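Local coordinates for titin (Homo sapiens, PDB 2J8H), which is the giant elastic protein of muscle, in whose A-band part the tandem immunoglobulin domains A168-A169 form a rigid unit, at residues K37-G42 and V76-A81. Numbering follows the deposited sequence.
Sequences KWYRQG and VYQVRA
Gln78 O accepts a hydrogen bond from Tyr39 N at 2.8 Å and lies in the plane of the Tyr39 ring, at its edge; Trp38 CA adds a C-H...O contact to the same oxygen. Here strands 35-40 and 76-83 of an immunoglobulin I-set domain, C and F in the usual lettering, run antiparallel, with Lys37-Arg80 and Tyr39-Gln78 as hydrogen-bonded pairs. On the core side, Val79 CG2 sits 3.7 Å above the centre of the six-membered ring of Trp38, a CH-pi contact 4° off the normal. Val79 CG2 stands anti to its backbone N, and the two side chains lie side by side, pointing the same way. The indole also packs on Leu24 and Leu64 of the facing sheet, and an alanine at Trp38 would probably open a gap here and leave Val79 CG2 without its ring. Further along, Tyr77 CE2 touches Arg40 CG at 3.7 Å, while Tyr77 OH is hydrogen-bonded to Asp73 O and Arg40 NH2 to Asp72 O. On the opposite face of the sheet from Trp38, Tyr39 OH lies 3.2 Å above the centre of the Arg80 guanidinium. Where strand 35-40 ends, Gln78 bends at chi2 (86°), and its OE1 accepts a hydrogen bond from Gly42 N at 2.8 Å, with the donor tilted 23° from the amide plane.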
ATOM      1  N   LYS A  37      27.954  11.010  -4.183  1.00 48.26           N
ATOM      2  CA  LYS A  37      26.876  11.966  -4.133  1.00 47.63           C
ATOM      3  C   LYS A  37      25.870  11.534  -5.189  1.00 47.24           C
ATOM      4  O   LYS A  37      26.228  10.891  -6.183  1.00 46.65           O
ATOM      5  CB  LYS A  37      27.392  13.380  -4.420  1.00 48.02           C
ATOM      6  CG  LYS A  37      28.269  13.998  -3.348  1.00 48.80           C
ATOM      7  CD  LYS A  37      28.705  15.465  -3.680  1.00 48.83           C
ATOM      8  CE  LYS A  37      29.860  15.585  -4.700  1.00 52.24           C
ATOM      9  NZ  LYS A  37      30.400  17.033  -4.966  1.00 50.75           N
ATOM     10  N   TRP A  38      24.615  11.885  -4.954  1.00 46.87           N
ATOM     11  CA  TRP A  38      23.511  11.518  -5.813  1.00 47.19           C
ATOM     12  C   TRP A  38      22.822  12.761  -6.315  1.00 47.05           C
ATOM     13  O   TRP A  38      22.724  13.760  -5.578  1.00 46.78           O
ATOM     14  CB  TRP A  38      22.502  10.734  -4.993  1.00 47.43           C
ATOM     15  CG  TRP A  38      22.954   9.378  -4.569  1.00 46.77           C
ATOM     16  CD1 TRP A  38      23.600   9.049  -3.415  1.00 46.59           C
ATOM     17  CD2 TRP A  38      22.787   8.167  -5.293  1.00 46.29           C
ATOM     18  NE1 TRP A  38      23.829   7.705  -3.372  1.00 45.56           N
ATOM     19  CE2 TRP A  38      23.345   7.137  -4.517  1.00 47.13           C
ATOM     20  CE3 TRP A  38      22.219   7.847  -6.531  1.00 47.24           C
ATOM     21  CZ2 TRP A  38      23.331   5.809  -4.925  1.00 47.22           C
ATOM     22  CZ3 TRP A  38      22.214   6.527  -6.931  1.00 46.88           C
ATOM     23  CH2 TRP A  38      22.770   5.524  -6.124  1.00 46.72           C
ATOM     24  N   TYR A  39      22.306  12.703  -7.542  1.00 47.06           N
ATOM     25  CA  TYR A  39      21.718  13.875  -8.176  1.00 47.11           C
ATOM     26  C   TYR A  39      20.448  13.492  -8.902  1.00 47.91           C
ATOM     27  O   TYR A  39      20.361  12.396  -9.473  1.00 46.88           O
ATOM     28  CB  TYR A  39      22.670  14.460  -9.221  1.00 46.23           C
ATOM     29  CG  TYR A  39      24.023  14.798  -8.664  1.00 46.70           C
ATOM     30  CD1 TYR A  39      24.961  13.798  -8.454  1.00 48.45           C
ATOM     31  CD2 TYR A  39      24.384  16.119  -8.353  1.00 45.13           C
ATOM     32  CE1 TYR A  39      26.212  14.079  -7.944  1.00 45.11           C
ATOM     33  CE2 TYR A  39      25.626  16.391  -7.811  1.00 45.30           C
ATOM     34  CZ  TYR A  39      26.531  15.365  -7.635  1.00 45.55           C
ATOM     35  OH  TYR A  39      27.774  15.588  -7.113  1.00 46.61           O
ATOM     36  N   ARG A  40      19.500  14.426  -8.929  1.00 48.30           N
ATOM     37  CA  ARG A  40      18.325  14.324  -9.770  1.00 49.01           C
ATOM     38  C   ARG A  40      18.486  15.408 -10.823  1.00 48.94           C
ATOM     39  O   ARG A  40      18.567  16.593 -10.503  1.00 47.56           O
ATOM     40  CB  ARG A  40      17.068  14.563  -8.931  1.00 49.28           C
ATOM     41  CG  ARG A  40      15.745  14.498  -9.686  1.00 50.40           C
ATOM     42  CD  ARG A  40      14.672  15.093  -8.796  1.00 51.68           C
ATOM     43  NE  ARG A  40      13.385  15.273  -9.442  1.00 55.19           N
ATOM     44  CZ  ARG A  40      13.108  16.199 -10.350  1.00 58.61           C
ATOM     45  NH1 ARG A  40      14.046  17.046 -10.781  1.00 60.11           N
ATOM     46  NH2 ARG A  40      11.877  16.254 -10.870  1.00 58.70           N
ATOM     47  N   GLN A  41      18.547  15.001 -12.085  1.00 49.56           N
ATOM     48  CA  GLN A  41      18.748  15.942 -13.179  1.00 50.01           C
ATOM     49  C   GLN A  41      19.844  16.939 -12.859  1.00 49.68           C
ATOM     50  O   GLN A  41      19.657  18.137 -13.029  1.00 49.37           O
ATOM     51  CB  GLN A  41      17.471  16.726 -13.482  1.00 50.79           C
ATOM     52  CG  GLN A  41      16.484  16.000 -14.318  1.00 52.94           C
ATOM     53  CD  GLN A  41      15.399  16.909 -14.835  1.00 53.02           C
ATOM     54  OE1 GLN A  41      14.417  17.184 -14.138  1.00 57.57           O
ATOM     55  NE2 GLN A  41      15.572  17.395 -16.061  1.00 57.51           N
ATOM     56  N   GLY A  42      20.973  16.450 -12.360  1.00 49.26           N
ATOM     57  CA  GLY A  42      22.131  17.314 -12.155  1.00 48.90           C
ATOM     58  C   GLY A  42      22.054  18.240 -10.950  1.00 48.60           C
ATOM     59  O   GLY A  42      22.893  19.111 -10.802  1.00 47.92           O
ATOM     60  N   VAL A  76      16.028  11.544 -14.995  1.00 47.96           N
ATOM     61  CA  VAL A  76      17.375  10.995 -14.965  1.00 47.85           C
ATOM     62  C   VAL A  76      18.075  11.355 -13.659  1.00 48.29           C
ATOM     63  O   VAL A  76      17.912  12.455 -13.131  1.00 48.09           O
ATOM     64  CB  VAL A  76      18.214  11.478 -16.173  1.00 49.03           C
ATOM     65  CG1 VAL A  76      18.517  12.962 -16.054  1.00 50.70           C
ATOM     66  CG2 VAL A  76      19.505  10.692 -16.266  1.00 49.28           C
ATOM     67  N   TYR A  77      18.813  10.379 -13.133  1.00 47.87           N
ATOM     68  CA  TYR A  77      19.549  10.496 -11.898  1.00 47.55           C
ATOM     69  C   TYR A  77      20.995  10.213 -12.214  1.00 47.88           C
ATOM     70  O   TYR A  77      21.291   9.504 -13.177  1.00 48.26           O
ATOM     71  CB  TYR A  77      19.041   9.487 -10.867  1.00 47.60           C
ATOM     72  CG  TYR A  77      17.629   9.798 -10.433  1.00 47.38           C
ATOM     73  CD1 TYR A  77      16.531   9.411 -11.213  1.00 48.37           C
ATOM     74  CD2 TYR A  77      17.393  10.518  -9.280  1.00 47.14           C
ATOM     75  CE1 TYR A  77      15.237   9.728 -10.826  1.00 45.34           C
ATOM     76  CE2 TYR A  77      16.113  10.862  -8.903  1.00 46.40           C
ATOM     77  CZ  TYR A  77      15.034  10.455  -9.674  1.00 45.93           C
ATOM     78  OH  TYR A  77      13.761  10.801  -9.254  1.00 45.42           O
ATOM     79  N   GLN A  78      21.879  10.815 -11.424  1.00 47.88           N
ATOM     80  CA  GLN A  78      23.312  10.587 -11.513  1.00 47.80           C
ATOM     81  C   GLN A  78      23.839  10.185 -10.146  1.00 47.03           C
ATOM     82  O   GLN A  78      23.324  10.597  -9.131  1.00 46.64           O
ATOM     83  CB  GLN A  78      24.047  11.847 -11.965  1.00 48.54           C
ATOM     84  CG  GLN A  78      23.717  12.350 -13.349  1.00 50.24           C
ATOM     85  CD  GLN A  78      22.503  13.264 -13.398  1.00 51.93           C
ATOM     86  OE1 GLN A  78      22.215  13.990 -12.452  1.00 53.93           O
ATOM     87  NE2 GLN A  78      21.807  13.260 -14.536  1.00 51.71           N
ATOM     88  N   VAL A  79      24.851   9.341 -10.146  1.00 46.70           N
ATOM     89  CA  VAL A  79      25.633   9.019  -8.961  1.00 46.37           C
ATOM     90  C   VAL A  79      27.074   9.326  -9.312  1.00 46.24           C
ATOM     91  O   VAL A  79      27.538   9.038 -10.441  1.00 44.42           O
ATOM     92  CB  VAL A  79      25.462   7.544  -8.516  1.00 46.91           C
ATOM     93  CG1 VAL A  79      25.949   6.608  -9.571  1.00 45.79           C
ATOM     94  CG2 VAL A  79      26.149   7.277  -7.136  1.00 45.79           C
ATOM     95  N   ARG A  80      27.744   9.988  -8.376  1.00 46.18           N
ATOM     96  CA  ARG A  80      29.112  10.396  -8.574  1.00 46.15           C
ATOM     97  C   ARG A  80      29.989   9.798  -7.519  1.00 46.22           C
ATOM     98  O   ARG A  80      29.645   9.824  -6.348  1.00 47.68           O
ATOM     99  CB  ARG A  80      29.205  11.924  -8.513  1.00 46.04           C
ATOM    100  CG  ARG A  80      30.618  12.433  -8.844  1.00 45.61           C
ATOM    101  CD  ARG A  80      30.754  13.935  -8.634  1.00 45.63           C
ATOM    102  NE  ARG A  80      29.899  14.668  -9.559  1.00 44.00           N
ATOM    103  CZ  ARG A  80      29.803  15.987  -9.608  1.00 43.76           C
ATOM    104  NH1 ARG A  80      30.539  16.749  -8.803  1.00 43.36           N
ATOM    105  NH2 ARG A  80      28.985  16.556 -10.481  1.00 43.35           N
ATOM    106  N   ALA A  81      31.157   9.303  -7.918  1.00 45.86           N
ATOM    107  CA  ALA A  81      32.118   8.735  -6.980  1.00 45.25           C
ATOM    108  C   ALA A  81      33.422   9.486  -7.142  1.00 44.96           C
ATOM    109  O   ALA A  81      33.913   9.603  -8.251  1.00 44.03           O
ATOM    110  CB  ALA A  81      32.328   7.227  -7.263  1.00 45.22           C
TER